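Local structure of lipase (Rhizopus chinensis, 6A0W) at residues P18-T22 and S250-E254; L95-A99 and Y161-K165; M120-D126 and V135-L140; Y150-Q155 and D184-E189; C204-N210 and G242-P246. The protein is a fungal lipase that probably hydrolyses the ester bonds of triacylglycerols, with its substrate affinity regulated by an N-terminal polypeptide segment. The contacts are given in a common frame with arbitrary orientation. Numbering follows the deposited sequence.

Overall arrangement
The five contacts are spread over one α/β-hydrolase-type chain with a mixed central sheet. Interaction 1 spans 227 intervening residues, which hold the other four contacts; its centre lies about 35 Å from that of interaction 2, on strand 90-97 of the same sheet. In sequence, interaction 3 falls between the segments of interaction 2, whereas interaction 4 alternates with it (centres about 15 Å apart). Interactions 3 and 4 share helix 137-160. Interaction 5, about 11 Å from interaction 3 between centres, meets it through probable hydrogen bonds, F122 O with Y243 OH and H136 N with V207 O, so hairpin and helix start rest against its loops. Contacts distant in sequence thus join elements round one sheet.

Interaction 1: P18-T22 and S250-E254; sequences PIPAT and SWIKE
P18-T22 is an extended, irregular run that meets strand 248-252 where the chain turns a corner at K253; the closest CA pair is I19 and K253 at 7.6 Å, so no backbone pairing links the segments. I19 (phi/psi -66/126, chi1 m, chi2 t) directs its side chain toward the strand: CG2 lies 3.5 Å from K253 CE and 3.6 Å from W251 CH2, an apolar contact oblique to the indole. Its carbonyl O is bridged by water 1, 2.9 Å from I19 O and 3.0 Å from K253 NZ. P20 (-75/151) presents its O as acceptor for K253 NZ at 2.8 Å. A21 (-66/151) turns its CB away. T22 (-117/125) supplies OG1, 2.9 Å from K253 NZ, while CG2 meets the edge of the W251 ring at CZ3, 4.4 Å. The lysine chain (m, t, p, t) thus delivers its ammonium to P20 O, T22 OG1 and water 1. This tethering belongs to the N-terminal part of the chain, consistent with the segment that regulates substrate affinity. K253 and E254 both face D258 in a classic beta bulge at the margin with strand 258-262, and the W251 indole NE1 bonds to K229 O, beyond strand 223-228.

Interaction 2: L95-A99 and Y161-K165; sequences LRSDA and YPDYK
Y164, R96 and Y161 carry most of the 232 Å² buried here, the two tyrosines standing at the ends of a type I turn closed by Y164 N to Y161 O, 3.1 Å. R96, extended (-120/136), runs its side chain (t, t, p) toward the turn, so that CD sits over the Y161 ring, 3.6 Å from the centroid and 21° off the normal, a CH-pi contact; the same CD is 3.7 Å from Y164 CE2. With chi1 m on both tyrosines, Y161 offers this face and Y164 OH reaches D98. The turn joins helix 137-160 to strand 165-171 in a beta-alpha-beta crossover of the α/β-hydrolase sheet, and strand 90-97 lies two strands along, beyond strand 102-108. Just past strand 90-97, in the loop residue D98 (-77/-37, chi1 m), D98 CA lies 8.3 Å from Y164 CA. There Y164 OH donates a very short 2.4 Å bond to D98 OD1, which also receives R96 NE at 2.9 Å, while R96 NH2 reaches D98 OD2 at 3.1 Å in a bidentate salt bridge. Water 2 joins D98 OD2 and Y161 OH, 2.7 Å from each. K78 also salt-bridges D98, and R96 NH1 bonds to Q157.

Interaction 3: M120-D126 and V135-L140; sequences MVFTFTD and VHAGFL
Three backbone bonds fix the register. T125 and V135 form an antiparallel hydrogen-bonded pair, T125 N to V135 O at 2.9 Å and V135 N to T125 O at 3.1 Å, CA-CA 5.7 Å; A137 N then donates to T123 O at 2.8 Å, 161° at the hydrogen. Between them F124 and H136 make the non-hydrogen-bonded pair, CA-CA 4.6 Å, with diverging side chains. H136 (-48/126, chi1 t) is also the N-cap of helix 137-160: its ND1 accepts from F139 N, 2.9 Å. Water 3 accepts V121 N at 2.9 Å and, weakly, H136 NE2 at 3.2 Å; water 4 spans T125 OG1 (3.1 Å) and A137 O (2.9 Å). Packing surrounds this frame: T125 CG2 and D126 O reach L140 CD2 at 4.1 and 3.8 Å, and M120 CE touches the edge of F139 at CZ, 4.1 Å. The hairpin of strands 124-126 and 134-136 follows helix 113-118, which matches in position the lid helix of related fungal lipases. To accept from F139 N, ND1 must be unprotonated; the imidazole thus caps the helix while the backbone of H136 lies in the bridge to F124, and the hairpin hands over directly to helix 137-160.

Interaction 4: Y150-Q155 and D184-E189; sequences YFPVVQ and DLYQRE
Helices 150-155 (kinked where the N of P152 and V153 lacks a bond to the preceding turn) and 184-188 cross at -61° with their local axes 11.8 Å apart; the nearest CA pairs are F151-L185 (7.8 Å) and Q155-E189 (7.4 Å). D184 (chi1 t) holds R188, R188 NE to D184 OD1 at 2.7 Å and R188 NH1 to D184 OD2 at 2.9 Å, a bidentate salt bridge; Y143 OH also bonds to OD2. L185 (m, t) is the apolar wedge: CD2 lies 3.6 Å from F151 CE1 and 4.0 Å from V154 CG1, and CD1 meets the edge of the Y150 ring at CE1, 4.3 Å. R188 lays its guanidinium flat on F151 (chi1 t, chi2 87°): CZ stands 3.9 Å from the ring centroid, 9° off the normal, with planes 21° apart, a stacked cation-pi pair. E189 leaves helical angles (-116/101); its CB is 4.2 Å from F151 CZ, and Q155 NE2 donates to E189 OE1 at 3.0 Å, a carboxylate salt-bridged to R191. Y150 and V154 reach the central sheet at I94. Such oblique packing joins the helices of consecutive beta-alpha-beta crossovers of the α/β-hydrolase fold, helix 173-188 following the probable nucleophile elbow.

Interaction 5: C204-N210 and G242-P246; sequences CPRVGNN and GYLHP
Two loops of the α/β-hydrolase fold run against each other here: C204-N210, between strand 197-202 and helix 210-218, and G242-P246, before strand 248-252. Their end-to-end directions are 127° apart, and the closest CA pairs include N209-Y243 (4.2 Å) and R206-H245 (5.6 Å). L244 N donates to G208 O at 3.0 Å, 157°, and the same oxygen takes a CA-H contact from Y243 CA at 3.3 Å. N210 N reaches G242 O only weakly, 3.4 Å and 123°; N209 CA is 3.1 Å from G242 O. G242 adopts 113/-3, a conformation that calls for glycine. Water 5 accepts V207 N (2.9 Å) and donates to L244 O (2.8 Å). Several other groups find outside partners: V207 is backbone-bonded to H136, N209 OD1 accepts from K134 N and also caps helix 210-218 at F212 N, N209 ND2 bonds to G132 O, and Y243 OH bonds to F122 O as its ring stacks on F124. R206 NE forms a salt bridge with E267, its NH1 bonds to P237 O, and H245 NE2 is held by P234 O. The aliphatic part of R206 (m, t, t) packs on the face of H245, its CG 3.5 Å from the imidazole centroid, 13° off the normal.

Interaction 1: P18-T22 and S250-E254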
# COMPACT_ATOMS: atom_id res chain seq x y z
N PRO A 18 -9.95 10.80 22.53
CA PRO A 18 -8.83 9.87 22.49
C PRO A 18 -9.20 8.64 21.66
O PRO A 18 -10.37 8.30 21.55
CB PRO A 18 -8.67 9.48 23.96
CG PRO A 18 -9.20 10.64 24.72
CD PRO A 18 -10.37 11.10 23.91
N ILE A 19 -8.20 7.97 21.12
CA ILE A 19 -8.50 6.72 20.39
C ILE A 19 -9.01 5.66 21.36
O ILE A 19 -8.31 5.32 22.29
CB ILE A 19 -7.24 6.17 19.71
CG1 ILE A 19 -6.77 7.14 18.61
CG2 ILE A 19 -7.51 4.82 19.08
CD1 ILE A 19 -5.41 6.77 18.03
N PRO A 20 -10.19 5.07 21.10
CA PRO A 20 -10.85 4.20 22.08
C PRO A 20 -10.19 2.85 22.19
O PRO A 20 -9.47 2.46 21.28
CB PRO A 20 -12.27 4.04 21.54
CG PRO A 20 -12.45 5.19 20.60
CD PRO A 20 -11.10 5.35 19.97
N ALA A 21 -10.28 2.25 23.38
CA ALA A 21 -9.51 1.05 23.72
C ALA A 21 -10.03 -0.06 22.82
O ALA A 21 -11.20 -0.02 22.46
CB ALA A 21 -9.74 0.67 25.19
N THR A 22 -9.23 -1.05 22.45
CA THR A 22 -9.80 -2.14 21.66
C THR A 22 -9.66 -3.36 22.51
O THR A 22 -8.58 -3.57 23.04
CB THR A 22 -9.19 -2.36 20.22
OG1 THR A 22 -7.79 -2.05 20.16
CG2 THR A 22 -9.96 -1.52 19.14
N SER A 250 -3.94 -3.98 9.70
CA SER A 250 -3.10 -3.87 10.87
C SER A 250 -3.00 -2.40 11.27
O SER A 250 -2.55 -1.56 10.49
CB SER A 250 -1.71 -4.46 10.58
OG SER A 250 -1.20 -4.07 9.32
N TRP A 251 -3.61 -2.06 12.41
CA TRP A 251 -3.83 -0.66 12.82
C TRP A 251 -2.86 -0.28 13.94
O TRP A 251 -2.93 -0.85 15.02
CB TRP A 251 -5.25 -0.47 13.30
CG TRP A 251 -5.60 0.92 13.68
CD1 TRP A 251 -5.09 2.06 13.16
CD2 TRP A 251 -6.59 1.32 14.63
NE1 TRP A 251 -5.76 3.15 13.67
CE2 TRP A 251 -6.68 2.71 14.58
CE3 TRP A 251 -7.42 0.62 15.49
CZ2 TRP A 251 -7.52 3.43 15.41
CZ3 TRP A 251 -8.31 1.33 16.27
CH2 TRP A 251 -8.36 2.73 16.22
N ILE A 252 -1.92 0.62 13.64
CA ILE A 252 -0.97 1.14 14.60
C ILE A 252 -1.68 2.16 15.47
O ILE A 252 -2.07 3.22 15.01
CB ILE A 252 0.19 1.88 13.94
CG1 ILE A 252 0.94 0.99 12.96
CG2 ILE A 252 1.15 2.36 15.00
CD1 ILE A 252 1.92 1.78 12.08
N LYS A 253 -1.97 1.76 16.70
CA LYS A 253 -2.64 2.65 17.64
C LYS A 253 -1.59 3.45 18.42
O LYS A 253 -1.70 4.66 18.55
CB LYS A 253 -3.56 1.85 18.55
CG LYS A 253 -4.73 1.23 17.80
CD LYS A 253 -5.70 0.54 18.76
CE LYS A 253 -6.49 1.50 19.63
NZ LYS A 253 -7.31 0.81 20.67
N GLU A 254 -0.51 2.79 18.81
CA GLU A 254 0.60 3.50 19.45
C GLU A 254 1.77 2.57 19.45
O GLU A 254 1.69 1.43 19.92
CB GLU A 254 0.21 3.85 20.91
CG GLU A 254 1.33 4.54 21.68
CD GLU A 254 1.51 6.01 21.31
OE1 GLU A 254 0.68 6.57 20.55
OE2 GLU A 254 2.45 6.64 21.84
O HOH W 1 -6.62 2.95 22.62

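Interaction 2: L95-A99 and Y161-K165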
# COMPACT_ATOMS: atom_id res chain seq x y z
N LEU A 95 13.57 -4.55 -7.17
CA LEU A 95 14.77 -4.73 -6.39
C LEU A 95 14.85 -6.20 -6.00
O LEU A 95 13.86 -6.83 -5.64
CB LEU A 95 14.67 -3.87 -5.12
CG LEU A 95 15.83 -3.95 -4.12
CD1 LEU A 95 16.86 -2.91 -4.54
CD2 LEU A 95 15.28 -3.64 -2.73
N ARG A 96 16.06 -6.75 -6.00
CA ARG A 96 16.26 -8.10 -5.56
C ARG A 96 17.22 -8.13 -4.36
O ARG A 96 18.28 -7.47 -4.37
CB ARG A 96 16.82 -8.96 -6.70
CG ARG A 96 16.77 -10.44 -6.37
CD ARG A 96 17.33 -11.31 -7.49
NE ARG A 96 18.77 -11.35 -7.40
CZ ARG A 96 19.62 -10.64 -8.14
NH1 ARG A 96 19.24 -9.99 -9.22
NH2 ARG A 96 20.90 -10.64 -7.80
N SER A 97 16.84 -8.93 -3.37
CA SER A 97 17.70 -9.32 -2.26
C SER A 97 17.94 -10.82 -2.36
O SER A 97 17.03 -11.64 -2.12
CB SER A 97 16.98 -9.01 -0.92
OG SER A 97 17.73 -9.50 0.20
N ASP A 98 19.19 -11.20 -2.51
CA ASP A 98 19.53 -12.59 -2.52
C ASP A 98 19.52 -13.10 -1.10
O ASP A 98 19.09 -14.18 -0.85
CB ASP A 98 20.88 -12.82 -3.16
CG ASP A 98 20.83 -12.57 -4.62
OD1 ASP A 98 19.87 -12.95 -5.26
OD2 ASP A 98 21.74 -11.96 -5.13
N ALA A 99 19.94 -12.27 -0.18
CA ALA A 99 19.98 -12.65 1.25
C ALA A 99 18.58 -12.96 1.75
O ALA A 99 18.43 -13.91 2.49
CB ALA A 99 20.60 -11.54 2.04
N TYR A 161 15.54 -16.61 -10.67
CA TYR A 161 15.57 -16.89 -9.22
C TYR A 161 14.25 -17.51 -8.80
O TYR A 161 13.42 -16.82 -8.19
CB TYR A 161 15.78 -15.57 -8.44
CG TYR A 161 17.13 -14.95 -8.70
CD1 TYR A 161 18.28 -15.44 -8.08
CD2 TYR A 161 17.29 -13.96 -9.69
CE1 TYR A 161 19.52 -14.91 -8.37
CE2 TYR A 161 18.53 -13.45 -9.99
CZ TYR A 161 19.64 -13.92 -9.33
OH TYR A 161 20.87 -13.34 -9.56
N PRO A 162 14.01 -18.76 -9.20
CA PRO A 162 12.61 -19.17 -9.25
C PRO A 162 12.08 -19.59 -7.90
O PRO A 162 10.86 -19.74 -7.74
CB PRO A 162 12.60 -20.36 -10.23
CG PRO A 162 14.01 -20.86 -10.24
CD PRO A 162 14.85 -19.61 -10.06
N ASP A 163 12.99 -19.76 -6.96
CA ASP A 163 12.67 -20.05 -5.57
C ASP A 163 12.41 -18.78 -4.73
O ASP A 163 12.10 -18.89 -3.55
CB ASP A 163 13.80 -20.86 -4.91
CG ASP A 163 15.20 -20.24 -5.14
OD1 ASP A 163 15.48 -19.60 -6.22
OD2 ASP A 163 16.05 -20.43 -4.25
N TYR A 164 12.57 -17.59 -5.29
CA TYR A 164 12.41 -16.37 -4.47
C TYR A 164 10.93 -16.00 -4.34
O TYR A 164 10.12 -16.27 -5.22
CB TYR A 164 13.18 -15.19 -5.07
CG TYR A 164 14.69 -15.19 -4.87
CD1 TYR A 164 15.41 -16.35 -4.71
CD2 TYR A 164 15.40 -13.99 -5.00
CE1 TYR A 164 16.80 -16.32 -4.60
CE2 TYR A 164 16.77 -13.95 -4.90
CZ TYR A 164 17.48 -15.13 -4.77
OH TYR A 164 18.84 -15.04 -4.64
N LYS A 165 10.56 -15.32 -3.26
CA LYS A 165 9.20 -14.81 -3.19
C LYS A 165 9.13 -13.38 -3.73
O LYS A 165 10.11 -12.68 -3.73
CB LYS A 165 8.70 -14.83 -1.76
CG LYS A 165 9.41 -13.86 -0.87
CD LYS A 165 8.89 -14.03 0.54
CE LYS A 165 9.75 -13.26 1.52
NZ LYS A 165 9.28 -13.60 2.88
O HOH W 2 22.48 -13.23 -7.35

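Interaction 3: M120-D126 and V135-L140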
# COMPACT_ATOMS: atom_id res chain seq x y z
N MET A 120 -9.22 14.46 -5.23
CA MET A 120 -9.37 13.10 -5.76
C MET A 120 -10.77 13.05 -6.37
O MET A 120 -11.69 13.53 -5.74
CB MET A 120 -9.26 12.06 -4.63
CG MET A 120 -9.36 10.62 -5.10
SD MET A 120 -9.13 9.46 -3.74
CE MET A 120 -7.36 9.64 -3.50
N VAL A 121 -10.95 12.36 -7.49
CA VAL A 121 -12.29 12.07 -7.99
C VAL A 121 -12.58 10.56 -7.91
O VAL A 121 -11.71 9.72 -8.15
CB VAL A 121 -12.48 12.55 -9.45
CG1 VAL A 121 -12.13 14.03 -9.58
CG2 VAL A 121 -11.68 11.74 -10.44
N PHE A 122 -13.84 10.23 -7.71
CA PHE A 122 -14.25 8.90 -7.28
C PHE A 122 -14.70 7.99 -8.41
O PHE A 122 -14.92 6.81 -8.19
CB PHE A 122 -15.36 9.00 -6.23
CG PHE A 122 -15.01 9.86 -5.05
CD1 PHE A 122 -13.69 10.01 -4.65
CD2 PHE A 122 -15.99 10.55 -4.40
CE1 PHE A 122 -13.37 10.82 -3.59
CE2 PHE A 122 -15.68 11.38 -3.34
CZ PHE A 122 -14.37 11.50 -2.92
N THR A 123 -14.72 8.51 -9.63
CA THR A 123 -15.20 7.77 -10.78
C THR A 123 -14.53 6.40 -10.95
O THR A 123 -13.30 6.30 -10.97
CB THR A 123 -14.93 8.59 -12.05
OG1 THR A 123 -15.35 9.92 -11.82
CG2 THR A 123 -15.67 8.05 -13.25
N PHE A 124 -15.35 5.40 -11.22
CA PHE A 124 -14.92 4.05 -11.52
C PHE A 124 -14.67 3.86 -12.99
O PHE A 124 -15.28 4.52 -13.80
CB PHE A 124 -16.05 3.09 -11.14
CG PHE A 124 -16.16 2.85 -9.67
CD1 PHE A 124 -15.11 2.29 -8.97
CD2 PHE A 124 -17.35 3.10 -9.00
CE1 PHE A 124 -15.25 1.98 -7.62
CE2 PHE A 124 -17.49 2.82 -7.66
CZ PHE A 124 -16.44 2.24 -6.98
N THR A 125 -13.77 2.94 -13.32
CA THR A 125 -13.70 2.29 -14.61
C THR A 125 -13.96 0.81 -14.33
O THR A 125 -13.64 0.35 -13.25
CB THR A 125 -12.26 2.34 -15.18
OG1 THR A 125 -11.80 3.68 -15.22
CG2 THR A 125 -12.21 1.75 -16.59
N ASP A 126 -14.43 0.06 -15.33
CA ASP A 126 -14.57 -1.38 -15.21
C ASP A 126 -13.22 -2.03 -15.04
O ASP A 126 -12.27 -1.67 -15.72
CB ASP A 126 -15.25 -1.99 -16.44
CG ASP A 126 -16.74 -1.71 -16.46
OD1 ASP A 126 -17.28 -1.11 -15.51
OD2 ASP A 126 -17.39 -2.13 -17.45
N VAL A 135 -12.69 -0.43 -10.43
CA VAL A 135 -11.61 0.24 -9.71
C VAL A 135 -11.53 1.71 -10.09
O VAL A 135 -12.06 2.15 -11.12
CB VAL A 135 -10.27 -0.45 -9.96
CG1 VAL A 135 -10.41 -1.92 -9.62
CG2 VAL A 135 -9.85 -0.32 -11.40
N HIS A 136 -11.02 2.49 -9.16
CA HIS A 136 -10.84 3.93 -9.33
C HIS A 136 -10.18 4.22 -10.66
O HIS A 136 -9.17 3.58 -10.99
CB HIS A 136 -9.93 4.41 -8.20
CG HIS A 136 -9.64 5.87 -8.24
ND1 HIS A 136 -8.57 6.39 -8.94
CD2 HIS A 136 -10.23 6.90 -7.60
CE1 HIS A 136 -8.52 7.69 -8.72
NE2 HIS A 136 -9.49 8.02 -7.88
N ALA A 137 -10.79 5.08 -11.48
CA ALA A 137 -10.32 5.23 -12.87
C ALA A 137 -8.89 5.76 -12.97
O ALA A 137 -8.07 5.28 -13.78
CB ALA A 137 -11.25 6.18 -13.63
N GLY A 138 -8.59 6.71 -12.10
CA GLY A 138 -7.23 7.24 -11.98
C GLY A 138 -6.21 6.18 -11.65
O GLY A 138 -5.20 6.05 -12.33
N PHE A 139 -6.45 5.40 -10.59
CA PHE A 139 -5.43 4.44 -10.22
C PHE A 139 -5.17 3.48 -11.38
O PHE A 139 -4.05 3.03 -11.63
CB PHE A 139 -5.81 3.68 -8.94
CG PHE A 139 -6.14 4.55 -7.74
CD1 PHE A 139 -5.66 5.83 -7.60
CD2 PHE A 139 -6.90 4.03 -6.70
CE1 PHE A 139 -6.05 6.62 -6.53
CE2 PHE A 139 -7.27 4.79 -5.61
CZ PHE A 139 -6.82 6.09 -5.51
N LEU A 140 -6.25 3.01 -12.00
CA LEU A 140 -6.12 2.03 -13.07
C LEU A 140 -5.42 2.58 -14.32
O LEU A 140 -4.61 1.88 -14.93
CB LEU A 140 -7.51 1.47 -13.46
CG LEU A 140 -7.50 0.31 -14.46
CD1 LEU A 140 -6.89 -0.92 -13.87
CD2 LEU A 140 -8.92 -0.02 -14.93
O HOH W 3 -8.58 11.02 -8.59
O HOH W 4 -8.81 3.91 -16.18

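Interaction 4: Y150-Q155 and D184-E189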
# COMPACT_ATOMS: atom_id res chain seq x y z
N TYR A 150 7.26 -2.66 -15.59
CA TYR A 150 7.72 -3.57 -14.52
C TYR A 150 7.45 -5.07 -14.76
O TYR A 150 8.20 -5.89 -14.25
CB TYR A 150 7.17 -3.14 -13.14
CG TYR A 150 5.90 -3.80 -12.77
CD1 TYR A 150 5.89 -5.02 -12.14
CD2 TYR A 150 4.70 -3.25 -13.13
CE1 TYR A 150 4.71 -5.68 -11.90
CE2 TYR A 150 3.51 -3.91 -12.86
CZ TYR A 150 3.52 -5.13 -12.26
OH TYR A 150 2.33 -5.81 -12.03
N PHE A 151 6.32 -5.41 -15.38
CA PHE A 151 5.88 -6.79 -15.50
C PHE A 151 6.92 -7.71 -16.14
O PHE A 151 7.26 -8.75 -15.54
CB PHE A 151 4.56 -6.85 -16.26
CG PHE A 151 3.81 -8.15 -16.08
CD1 PHE A 151 2.95 -8.31 -15.02
CD2 PHE A 151 4.02 -9.21 -16.93
CE1 PHE A 151 2.36 -9.52 -14.77
CE2 PHE A 151 3.43 -10.44 -16.70
CZ PHE A 151 2.59 -10.59 -15.62
N PRO A 152 7.54 -7.29 -17.27
CA PRO A 152 8.54 -8.20 -17.91
C PRO A 152 9.72 -8.44 -17.01
O PRO A 152 10.31 -9.51 -17.04
CB PRO A 152 9.01 -7.44 -19.15
CG PRO A 152 8.13 -6.21 -19.24
CD PRO A 152 7.08 -6.24 -18.19
N VAL A 153 10.09 -7.41 -16.26
CA VAL A 153 11.23 -7.50 -15.36
C VAL A 153 10.96 -8.45 -14.20
O VAL A 153 11.84 -9.23 -13.85
CB VAL A 153 11.60 -6.11 -14.81
CG1 VAL A 153 12.84 -6.20 -13.94
CG2 VAL A 153 11.83 -5.14 -15.97
N VAL A 154 9.73 -8.48 -13.67
CA VAL A 154 9.46 -9.45 -12.57
C VAL A 154 9.52 -10.91 -13.11
O VAL A 154 10.15 -11.82 -12.51
CB VAL A 154 8.07 -9.20 -11.95
CG1 VAL A 154 7.70 -10.32 -10.99
CG2 VAL A 154 8.05 -7.87 -11.23
N GLN A 155 8.96 -11.09 -14.31
CA GLN A 155 9.06 -12.39 -15.04
C GLN A 155 10.48 -12.84 -15.23
O GLN A 155 10.84 -13.98 -14.93
CB GLN A 155 8.36 -12.32 -16.39
CG GLN A 155 6.86 -12.13 -16.30
CD GLN A 155 6.12 -12.80 -17.45
OE1 GLN A 155 5.89 -12.19 -18.50
NE2 GLN A 155 5.64 -14.02 -17.20
N ASP A 184 -2.61 -8.49 -10.94
CA ASP A 184 -2.13 -8.75 -12.32
C ASP A 184 -1.10 -9.87 -12.36
O ASP A 184 -1.16 -10.80 -13.19
CB ASP A 184 -1.53 -7.44 -12.90
CG ASP A 184 -1.47 -7.42 -14.45
OD1 ASP A 184 -2.14 -8.22 -15.09
OD2 ASP A 184 -0.70 -6.62 -15.02
N LEU A 185 -0.14 -9.82 -11.46
CA LEU A 185 0.78 -10.92 -11.31
C LEU A 185 0.04 -12.26 -11.06
O LEU A 185 0.37 -13.30 -11.65
CB LEU A 185 1.77 -10.64 -10.18
CG LEU A 185 2.75 -9.52 -10.53
CD1 LEU A 185 3.42 -8.91 -9.30
CD2 LEU A 185 3.79 -10.06 -11.52
N TYR A 186 -0.92 -12.25 -10.13
CA TYR A 186 -1.69 -13.47 -9.90
C TYR A 186 -2.36 -13.92 -11.22
O TYR A 186 -2.49 -15.12 -11.46
CB TYR A 186 -2.73 -13.25 -8.80
CG TYR A 186 -3.75 -14.37 -8.63
CD1 TYR A 186 -3.44 -15.56 -7.98
CD2 TYR A 186 -5.06 -14.18 -9.03
CE1 TYR A 186 -4.38 -16.59 -7.85
CE2 TYR A 186 -6.03 -15.16 -8.87
CZ TYR A 186 -5.69 -16.34 -8.27
OH TYR A 186 -6.71 -17.22 -8.16
N GLN A 187 -2.92 -12.98 -11.97
CA GLN A 187 -3.70 -13.31 -13.16
C GLN A 187 -2.79 -13.83 -14.26
O GLN A 187 -3.09 -14.84 -14.83
CB GLN A 187 -4.53 -12.14 -13.65
CG GLN A 187 -5.71 -11.78 -12.76
CD GLN A 187 -6.02 -10.31 -12.73
OE1 GLN A 187 -5.45 -9.55 -13.51
NE2 GLN A 187 -6.96 -9.88 -11.87
N ARG A 188 -1.60 -13.28 -14.43
CA ARG A 188 -0.86 -13.50 -15.66
C ARG A 188 0.47 -14.12 -15.48
O ARG A 188 1.10 -14.50 -16.46
CB ARG A 188 -0.72 -12.20 -16.40
CG ARG A 188 -2.05 -11.62 -16.83
CD ARG A 188 -1.87 -10.54 -17.89
NE ARG A 188 -1.16 -9.37 -17.38
CZ ARG A 188 -0.06 -8.86 -17.90
NH1 ARG A 188 0.47 -7.76 -17.38
NH2 ARG A 188 0.42 -9.35 -19.05
N GLU A 189 0.93 -14.25 -14.24
CA GLU A 189 2.20 -14.92 -14.02
C GLU A 189 1.91 -16.17 -13.22
O GLU A 189 1.68 -16.13 -12.01
CB GLU A 189 3.15 -13.98 -13.28
CG GLU A 189 4.37 -14.61 -12.68
CD GLU A 189 5.20 -15.37 -13.71
OE1 GLU A 189 6.12 -14.76 -14.30
OE2 GLU A 189 5.01 -16.60 -13.83

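Interaction 5: C204-N210 and G242-P246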
# COMPACT_ATOMS: atom_id res chain seq x y z
N CYS A 204 -2.94 2.85 2.40
CA CYS A 204 -3.62 2.56 1.13
C CYS A 204 -5.06 3.09 1.10
O CYS A 204 -5.86 2.82 2.00
CB CYS A 204 -3.62 1.06 0.87
SG CYS A 204 -4.05 0.65 -0.86
N PRO A 205 -5.39 3.90 0.09
CA PRO A 205 -6.81 4.23 -0.10
C PRO A 205 -7.65 3.03 -0.55
O PRO A 205 -7.11 1.96 -0.90
CB PRO A 205 -6.79 5.26 -1.25
CG PRO A 205 -5.61 4.83 -2.05
CD PRO A 205 -4.57 4.40 -1.03
N ARG A 206 -8.96 3.18 -0.48
CA ARG A 206 -9.84 2.22 -1.14
C ARG A 206 -9.55 2.28 -2.64
O ARG A 206 -9.21 3.35 -3.18
CB ARG A 206 -11.31 2.49 -0.84
CG ARG A 206 -11.68 2.27 0.63
CD ARG A 206 -13.17 2.27 0.88
NE ARG A 206 -13.45 2.18 2.30
CZ ARG A 206 -13.56 3.20 3.13
NH1 ARG A 206 -13.49 4.44 2.70
NH2 ARG A 206 -13.83 3.00 4.42
N VAL A 207 -9.57 1.10 -3.26
CA VAL A 207 -9.17 0.93 -4.64
C VAL A 207 -10.30 0.56 -5.60
O VAL A 207 -10.33 1.05 -6.74
CB VAL A 207 -8.06 -0.10 -4.74
CG1 VAL A 207 -7.75 -0.39 -6.20
CG2 VAL A 207 -6.83 0.40 -4.00
N GLY A 208 -11.23 -0.30 -5.16
CA GLY A 208 -12.33 -0.71 -6.01
C GLY A 208 -13.64 -0.92 -5.29
O GLY A 208 -13.71 -0.70 -4.09
N ASN A 209 -14.64 -1.46 -6.00
CA ASN A 209 -15.97 -1.71 -5.44
C ASN A 209 -16.10 -3.05 -4.70
O ASN A 209 -15.13 -3.81 -4.56
CB ASN A 209 -17.07 -1.59 -6.52
CG ASN A 209 -17.06 -2.73 -7.53
OD1 ASN A 209 -16.06 -3.45 -7.72
ND2 ASN A 209 -18.15 -2.83 -8.27
N ASN A 210 -17.31 -3.32 -4.19
CA ASN A 210 -17.55 -4.57 -3.44
C ASN A 210 -17.06 -5.80 -4.18
O ASN A 210 -16.22 -6.57 -3.68
CB ASN A 210 -19.02 -4.74 -3.11
CG ASN A 210 -19.48 -3.75 -2.10
OD1 ASN A 210 -18.93 -2.67 -2.00
ND2 ASN A 210 -20.45 -4.13 -1.28
N GLY A 242 -19.50 3.23 -3.11
CA GLY A 242 -19.37 1.85 -3.60
C GLY A 242 -18.03 1.15 -3.35
O GLY A 242 -17.86 -0.03 -3.65
N TYR A 243 -17.08 1.87 -2.77
CA TYR A 243 -15.73 1.36 -2.57
C TYR A 243 -15.73 0.46 -1.33
O TYR A 243 -16.51 0.68 -0.38
CB TYR A 243 -14.77 2.55 -2.37
CG TYR A 243 -14.35 3.27 -3.66
CD1 TYR A 243 -15.14 4.26 -4.25
CD2 TYR A 243 -13.22 2.88 -4.35
CE1 TYR A 243 -14.75 4.88 -5.44
CE2 TYR A 243 -12.82 3.51 -5.52
CZ TYR A 243 -13.59 4.50 -6.07
OH TYR A 243 -13.17 5.03 -7.26
N LEU A 244 -14.82 -0.51 -1.33
CA LEU A 244 -14.69 -1.43 -0.19
C LEU A 244 -13.29 -2.00 -0.11
O LEU A 244 -12.74 -2.35 -1.14
CB LEU A 244 -15.69 -2.58 -0.31
CG LEU A 244 -15.84 -3.50 0.91
CD1 LEU A 244 -16.47 -2.73 2.06
CD2 LEU A 244 -16.72 -4.69 0.51
N HIS A 245 -12.67 -1.95 1.08
CA HIS A 245 -11.35 -2.58 1.29
C HIS A 245 -11.49 -4.11 1.48
O HIS A 245 -12.02 -4.57 2.49
CB HIS A 245 -10.68 -2.05 2.57
CG HIS A 245 -10.12 -0.67 2.49
ND1 HIS A 245 -9.04 -0.36 1.68
CD2 HIS A 245 -10.29 0.39 3.31
CE1 HIS A 245 -8.64 0.88 1.94
NE2 HIS A 245 -9.37 1.35 2.95
N PRO A 246 -10.76 -4.88 0.68
CA PRO A 246 -10.34 -6.20 1.06
C PRO A 246 -9.05 -6.15 1.86
O PRO A 246 -8.52 -5.08 2.10
CB PRO A 246 -10.09 -6.85 -0.29
CG PRO A 246 -9.54 -5.73 -1.10
CD PRO A 246 -10.21 -4.49 -0.63
O HOH W 5 -10.52 -1.60 -2.62